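Local coordinates for EAL/GGDEF domain protein (Methylococcus capsulatus, PDB 3ICL) that is of no assigned function here but is built as a GGDEF domain, an alpha/beta module typical of bacterial signalling proteins, at residues A[30-34]-A[125-129]; A[35-39]-A[146-150]; A[94-100]-A[156-160]. The protein carries 1 engineered substitution. The contacts are given in a common frame with arbitrary orientation. Residue numbers count along the deposited sequence, not the author numbering.

Contact 1: A[30-34]-A[125-129]; sequences PVVLL and IAVSP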
# COMPACT_ATOMS: atom_id res chain seq x y z
N PRO A 30 14.91 -6.50 -6.61
CA PRO A 30 13.72 -7.35 -6.59
C PRO A 30 12.40 -6.61 -6.66
O PRO A 30 12.32 -5.39 -6.52
CB PRO A 30 13.87 -8.08 -5.27
CG PRO A 30 14.34 -6.98 -4.38
CD PRO A 30 15.42 -6.31 -5.24
N VAL A 31 11.35 -7.38 -6.90
CA VAL A 31 10.01 -6.83 -6.93
C VAL A 31 9.59 -6.88 -5.47
O VAL A 31 9.86 -7.87 -4.78
CB VAL A 31 9.04 -7.70 -7.75
CG1 VAL A 31 7.62 -7.26 -7.51
CG2 VAL A 31 9.38 -7.59 -9.22
N VAL A 32 8.97 -5.81 -4.99
CA VAL A 32 8.51 -5.78 -3.62
C VAL A 32 7.06 -5.32 -3.62
O VAL A 32 6.69 -4.39 -4.34
CB VAL A 32 9.35 -4.83 -2.74
CG1 VAL A 32 8.80 -4.82 -1.32
CG2 VAL A 32 10.80 -5.28 -2.75
N LEU A 33 6.26 -5.97 -2.79
CA LEU A 33 4.84 -5.65 -2.70
C LEU A 33 4.50 -5.17 -1.29
O LEU A 33 4.85 -5.81 -0.30
CB LEU A 33 4.04 -6.91 -3.02
CG LEU A 33 2.70 -6.80 -3.74
CD1 LEU A 33 2.84 -6.05 -5.06
CD2 LEU A 33 2.20 -8.22 -3.99
N LEU A 34 3.84 -4.02 -1.22
CA LEU A 34 3.39 -3.48 0.06
C LEU A 34 1.87 -3.54 0.03
O LEU A 34 1.26 -3.22 -0.98
CB LEU A 34 3.86 -2.03 0.24
CG LEU A 34 5.26 -1.78 0.82
CD1 LEU A 34 6.30 -2.51 0.00
CD2 LEU A 34 5.54 -0.29 0.85
N ILE A 125 4.70 -6.29 4.13
CA ILE A 125 5.61 -6.24 3.00
C ILE A 125 6.05 -7.61 2.51
O ILE A 125 6.37 -8.50 3.31
CB ILE A 125 6.91 -5.43 3.30
CG1 ILE A 125 6.59 -3.94 3.53
CG2 ILE A 125 7.86 -5.53 2.13
CD1 ILE A 125 7.75 -3.14 4.09
N ALA A 126 6.14 -7.93 1.30
CA ALA A 126 6.53 -9.23 0.77
C ALA A 126 7.58 -9.00 -0.31
O ALA A 126 7.35 -8.22 -1.24
CB ALA A 126 5.33 -9.96 0.20
N VAL A 127 8.72 -9.66 -0.18
CA VAL A 127 9.81 -9.52 -1.14
C VAL A 127 9.95 -10.76 -2.02
O VAL A 127 9.99 -11.88 -1.52
CB VAL A 127 11.16 -9.30 -0.41
CG1 VAL A 127 12.26 -8.97 -1.42
CG2 VAL A 127 11.02 -8.19 0.62
N SER A 128 10.01 -10.55 -3.33
CA SER A 128 10.17 -11.67 -4.26
C SER A 128 11.66 -11.97 -4.35
O SER A 128 12.48 -11.04 -4.41
CB SER A 128 9.64 -11.29 -5.64
OG SER A 128 9.74 -12.40 -6.53
N PRO A 129 12.05 -13.26 -4.41
CA PRO A 129 11.18 -14.44 -4.38
C PRO A 129 10.97 -15.08 -3.00
O PRO A 129 10.06 -15.88 -2.83
CB PRO A 129 11.90 -15.39 -5.32
CG PRO A 129 13.33 -15.15 -4.94
CD PRO A 129 13.41 -13.63 -4.83
O HOH W 1 12.15 -10.02 -7.41
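Two strands run antiparallel here: the axes of 32-34 and 125-127 approach to 4.8 Å with 168° between their directions. The CA-CA spacings alternate with the kind of pair. Leu33 and Ala126 form a hydrogen-bonded pair (5.3 Å between CA atoms), in which Leu33 N donates to Ala126 O at 2.9 Å and Ala126 N to Leu33 O at 3.0 Å. The flanking pairs, Val32 with Val127 and Leu34 with Ile125, are non-hydrogen-bonded and closer, at 4.7 and 4.6 Å between CA atoms. Beyond Val32 the pairing loosens: Ser128 N still reaches Val31 O at 3.1 Å, but Val31 N and Ser128 O stand 4.6 Å apart and a water spans the gap, 2.8 Å from Val31 N and, more weakly, 3.2 Å from Ser128 O. A cis peptide before Pro129 follows.

Val32, Leu34, Ile125 and Val127 share one face, where Val32 CG1 meets Ile125 CG2 at 3.6 Å and Leu34 CG meets Ile125 CG1 at 3.7 Å. Pro30 CG extends this apolar row to Val127 CG1 at 4.1 Å. Leu33 and Ala126 occupy the other face.

Strands 32-38 and 121-127 are antiparallel neighbours inside the mixed sheet of the GGDEF domain, flanked by 81-86 and 156-159 respectively. Leu33 and Ala126 pack beneath helix 135-152, and helix 10-23 adds Phe13 against Leu33 and Leu21 against Val31 and Ser128.

Contact 2: A[35-39]-A[146-150]; sequences FLDVD and MYHAK. With SO4 (sulfate ion), chain C.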
# COMPACT_ATOMS: atom_id res chain seq x y z
N PHE A 35 1.28 -3.99 1.13
CA PHE A 35 -0.17 -4.08 1.25
C PHE A 35 -0.50 -3.15 2.41
O PHE A 35 -0.19 -3.44 3.56
CB PHE A 35 -0.58 -5.52 1.57
CG PHE A 35 -1.85 -5.97 0.88
CD1 PHE A 35 -3.04 -5.27 1.05
CD2 PHE A 35 -1.85 -7.11 0.08
CE1 PHE A 35 -4.23 -5.71 0.44
CE2 PHE A 35 -3.03 -7.56 -0.53
CZ PHE A 35 -4.22 -6.86 -0.35
N LEU A 36 -1.12 -2.02 2.09
CA LEU A 36 -1.45 -1.02 3.10
C LEU A 36 -2.91 -1.04 3.52
O LEU A 36 -3.81 -1.19 2.70
CB LEU A 36 -1.07 0.36 2.57
CG LEU A 36 -1.22 1.59 3.46
CD1 LEU A 36 -0.26 2.67 2.97
CD2 LEU A 36 -2.65 2.09 3.43
N ASP A 37 -3.13 -0.86 4.82
CA ASP A 37 -4.47 -0.86 5.38
C ASP A 37 -4.71 0.44 6.11
O ASP A 37 -3.87 0.87 6.91
CB ASP A 37 -4.60 -2.02 6.37
CG ASP A 37 -6.02 -2.23 6.86
OD1 ASP A 37 -6.86 -1.32 6.69
OD2 ASP A 37 -6.28 -3.31 7.42
N VAL A 38 -5.83 1.09 5.82
CA VAL A 38 -6.18 2.31 6.54
C VAL A 38 -6.99 1.72 7.68
O VAL A 38 -8.19 1.48 7.55
CB VAL A 38 -7.03 3.27 5.69
CG1 VAL A 38 -7.39 4.50 6.51
CG2 VAL A 38 -6.25 3.68 4.45
N ASP A 39 -6.29 1.45 8.78
CA ASP A 39 -6.88 0.82 9.95
C ASP A 39 -8.17 1.41 10.51
O ASP A 39 -9.09 0.66 10.84
CB ASP A 39 -5.85 0.73 11.08
CG ASP A 39 -4.62 -0.07 10.69
OD1 ASP A 39 -4.71 -0.91 9.77
OD2 ASP A 39 -3.56 0.14 11.32
N MSE A 146 0.63 -7.76 6.71
CA MSE A 146 -0.14 -6.56 7.01
C MSE A 146 -1.02 -6.77 8.25
O MSE A 146 -0.94 -6.01 9.21
CB MSE A 146 -1.02 -6.19 5.82
CG MSE A 146 -1.73 -4.86 5.95
SE MSE A 146 -3.06 -4.62 4.55
CE MSE A 146 -4.50 -5.65 5.39
N TYR A 147 -1.86 -7.80 8.21
CA TYR A 147 -2.75 -8.09 9.33
C TYR A 147 -1.97 -8.39 10.61
O TYR A 147 -2.44 -8.08 11.71
CB TYR A 147 -3.69 -9.25 8.99
CG TYR A 147 -4.84 -8.84 8.10
CD1 TYR A 147 -5.76 -7.88 8.53
CD2 TYR A 147 -5.00 -9.39 6.83
CE1 TYR A 147 -6.81 -7.48 7.71
CE2 TYR A 147 -6.05 -8.99 6.01
CZ TYR A 147 -6.95 -8.03 6.45
OH TYR A 147 -7.97 -7.62 5.64
N HIS A 148 -0.79 -8.98 10.48
CA HIS A 148 0.03 -9.27 11.65
C HIS A 148 0.44 -7.93 12.27
O HIS A 148 0.35 -7.74 13.48
CB HIS A 148 1.28 -10.06 11.25
CG HIS A 148 1.05 -11.53 11.12
ND1 HIS A 148 1.93 -12.37 10.48
CD2 HIS A 148 0.04 -12.32 11.58
CE1 HIS A 148 1.48 -13.61 10.54
NE2 HIS A 148 0.34 -13.61 11.21
N ALA A 149 0.87 -7.01 11.42
CA ALA A 149 1.28 -5.69 11.86
C ALA A 149 0.11 -5.01 12.57
O ALA A 149 0.24 -4.54 13.69
CB ALA A 149 1.74 -4.85 10.66
N LYS A 150 -1.03 -4.98 11.90
CA LYS A 150 -2.24 -4.36 12.44
C LYS A 150 -2.61 -4.91 13.81
O LYS A 150 -3.15 -4.19 14.65
CB LYS A 150 -3.41 -4.57 11.47
CG LYS A 150 -4.67 -3.83 11.87
CD LYS A 150 -5.82 -4.12 10.91
CE LYS A 150 -7.09 -3.42 11.35
NZ LYS A 150 -8.28 -3.92 10.60
S SO4 C . -10.02 -4.88 7.47
O1 SO4 C . -9.58 -5.62 6.27
O2 SO4 C . -11.19 -4.04 7.12
O3 SO4 C . -10.40 -5.83 8.53
O4 SO4 C . -8.93 -4.01 7.95
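Apolar packing centres on Met146, modelled as selenomethionine. Its SE lies 3.6 Å from Phe35 CD1 and 4.7 Å from the ring centroid of Phe35, 58° off the ring normal, an oblique Met-aromatic contact. The same SE is 3.5 Å from Asp37 CB, while Met146 CG sits 3.2 Å from Phe35 O, so this side chain fills much of the space between the start of 146-150 and strand 35-38. The axes of 35-38 and 146-150 pass 9.1 Å apart and cross at -39°. This is helix-on-sheet packing within a beta-alpha-beta crossover: helix 135-152 connects the parallel neighbours 121-127 and 156-159 and also lies over strand 32-38.

One helical turn further on is Lys150, whose N is hydrogen-bonded to Met146 O at 2.9 Å. With all four chi angles t, its aliphatic part packs past both carboxylates, CD lying 3.6 Å from Asp37 OD2 and 3.6 Å from Asp39 OD1. The charged Lys150 NZ makes a long salt bridge of 3.8 Å to Asp37 OD2, while Asp39 OD2 is hydrogen-bonded to Ser122.

Hydrogen bonds to the sulfate come from Tyr147 OH to O1 at 2.6 Å and from Lys150 NZ to O4 at 2.7 Å. Lys81 NZ is a further donor.

Contact 3: A[94-100]-A[156-160]; sequences NGALVAQ and NYQFF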
# COMPACT_ATOMS: atom_id res chain seq x y z
N ASN A 94 14.69 -3.36 0.40
CA ASN A 94 13.55 -4.24 0.18
C ASN A 94 12.23 -3.56 0.49
O ASN A 94 11.33 -4.17 1.08
CB ASN A 94 13.70 -5.50 1.03
CG ASN A 94 15.00 -6.23 0.76
OD1 ASN A 94 15.87 -6.33 1.64
ND2 ASN A 94 15.15 -6.73 -0.46
N GLY A 95 12.11 -2.30 0.08
CA GLY A 95 10.90 -1.55 0.30
C GLY A 95 10.72 -0.88 1.65
O GLY A 95 9.80 -0.08 1.81
N ALA A 96 11.57 -1.19 2.62
CA ALA A 96 11.43 -0.59 3.95
C ALA A 96 11.48 0.93 3.92
O ALA A 96 10.72 1.60 4.64
CB ALA A 96 12.50 -1.14 4.89
N LEU A 97 12.36 1.50 3.10
CA LEU A 97 12.47 2.95 3.02
C LEU A 97 11.24 3.55 2.35
O LEU A 97 10.90 4.70 2.59
CB LEU A 97 13.74 3.36 2.27
CG LEU A 97 15.05 2.96 2.94
CD1 LEU A 97 16.24 3.52 2.16
CD2 LEU A 97 15.07 3.48 4.38
N VAL A 98 10.57 2.77 1.50
CA VAL A 98 9.37 3.26 0.82
C VAL A 98 8.22 3.22 1.83
O VAL A 98 7.44 4.16 1.91
CB VAL A 98 9.03 2.40 -0.42
CG1 VAL A 98 7.70 2.85 -1.02
CG2 VAL A 98 10.12 2.54 -1.47
N ALA A 99 8.14 2.15 2.61
CA ALA A 99 7.11 2.03 3.62
C ALA A 99 7.24 3.17 4.64
O ALA A 99 6.23 3.69 5.14
CB ALA A 99 7.25 0.68 4.33
N GLN A 100 8.47 3.55 4.97
CA GLN A 100 8.69 4.63 5.92
C GLN A 100 8.26 5.98 5.35
O GLN A 100 7.71 6.82 6.07
CB GLN A 100 10.16 4.67 6.34
CG GLN A 100 10.51 3.56 7.33
CD GLN A 100 12.00 3.36 7.49
OE1 GLN A 100 12.81 4.23 7.15
NE2 GLN A 100 12.38 2.22 8.04
N ASN A 156 2.59 1.26 11.50
CA ASN A 156 3.74 0.37 11.45
C ASN A 156 3.78 -0.46 10.18
O ASN A 156 2.86 -0.45 9.37
CB ASN A 156 3.67 -0.58 12.64
CG ASN A 156 2.34 -1.34 12.71
OD1 ASN A 156 1.37 -0.96 12.05
ND2 ASN A 156 2.30 -2.39 13.51
N TYR A 157 4.87 -1.20 10.03
CA TYR A 157 5.03 -2.07 8.88
C TYR A 157 5.84 -3.28 9.33
O TYR A 157 6.52 -3.24 10.35
CB TYR A 157 5.75 -1.35 7.73
CG TYR A 157 7.24 -1.10 7.90
CD1 TYR A 157 8.17 -2.12 7.70
CD2 TYR A 157 7.72 0.17 8.21
CE1 TYR A 157 9.55 -1.88 7.81
CE2 TYR A 157 9.09 0.42 8.33
CZ TYR A 157 10.00 -0.61 8.12
OH TYR A 157 11.35 -0.35 8.21
N GLN A 158 5.73 -4.36 8.58
CA GLN A 158 6.50 -5.55 8.88
C GLN A 158 6.58 -6.45 7.67
O GLN A 158 5.66 -6.49 6.84
CB GLN A 158 5.92 -6.29 10.09
CG GLN A 158 4.70 -7.12 9.84
CD GLN A 158 4.34 -7.95 11.06
OE1 GLN A 158 4.04 -7.40 12.12
NE2 GLN A 158 4.38 -9.27 10.91
N PHE A 159 7.70 -7.15 7.54
CA PHE A 159 7.91 -8.06 6.42
C PHE A 159 7.28 -9.41 6.72
O PHE A 159 7.18 -9.80 7.88
CB PHE A 159 9.39 -8.29 6.16
CG PHE A 159 10.11 -7.11 5.57
CD1 PHE A 159 10.61 -6.10 6.39
CD2 PHE A 159 10.31 -7.02 4.20
CE1 PHE A 159 11.32 -5.03 5.85
CE2 PHE A 159 11.01 -5.95 3.64
CZ PHE A 159 11.52 -4.96 4.47
N PHE A 160 6.87 -10.11 5.68
CA PHE A 160 6.31 -11.44 5.85
C PHE A 160 7.41 -12.35 6.39
O PHE A 160 8.57 -12.23 5.99
CB PHE A 160 5.81 -11.97 4.50
CG PHE A 160 5.32 -13.40 4.56
CD1 PHE A 160 6.09 -14.43 4.03
CD2 PHE A 160 4.11 -13.71 5.16
CE1 PHE A 160 5.67 -15.76 4.10
CE2 PHE A 160 3.67 -15.03 5.24
CZ PHE A 160 4.45 -16.06 4.71
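Helix 96-106 of this GGDEF fold lies against the edge strand 156-159, on the face of the mixed sheet opposite to helix 135-152. The short axes of 96-100 and 156-159 are nearly antiparallel, at 163°, with a closest approach of 9.3 Å. Strand alternation supplies the bumps: Tyr157 and Phe159 point toward the helix, while Gln158 between them turns to the other face and touches helix 135-152.

The hollows are made by small residues. Ala96 and Ala99 have only methyl groups, which leaves space for two aromatic rings between backbone and backbone. Ala99 CB rests over one face of the Tyr157 ring, 4.2 Å from its centroid and 23° off the normal, a CH-pi contact; the nearest ring atom to it is Tyr157 CD2, at 3.9 Å. Ala96 CB is shared between the two rings, 4.1 Å from Tyr157 CZ and 4.0 Å from Phe159 CZ, and it meets the Phe159 ring at its edge. Ile123 and Ile125 of the adjacent strand touch the Tyr157 side chain, and Ile125 that of Phe159 as well.

The edge of the Phe159 ring abuts Asn94, just ahead of the helix: CE2 is 3.1 Å from Asn94 O and 3.8 Å from Asn94 CB. Gly95, the N-cap, has phi 84° and psi -10°, angles at which a side chain would collide with the carbonyl O of Asn94, so glycine suits the place. The side chain of Gln100 runs beside the Tyr157 ring to its hydroxyl, and NE2 donates to Tyr157 OH at 2.8 Å with an N-H...O angle of 140°.

Contacts 1 and 2 use successive halves of strand 32-38, with centres about 16 Å apart. The sulfate belongs to the contact 2 end, where the strand gives way to a loop. Contact 3 lies about 10 Å, centre to centre, from contact 1 and 11 Å from contact 2. Its strand continues the sheet beyond contact 1 through probable hydrogen bonds from Ile125 N to Gln158 O and from Phe160 N to Ile125 O, each 2.9 Å, while Phe159 CE2 packs on Ile125 CG2 at 3.5 Å. Toward contact 2, Asn156 ND2 probably donates a hydrogen bond to Ala149 O at 3.0 Å. The helix of contact 2 lies on the Leu33 and Ala126 side of the sheet, that of contact 3 on the Ile125 side.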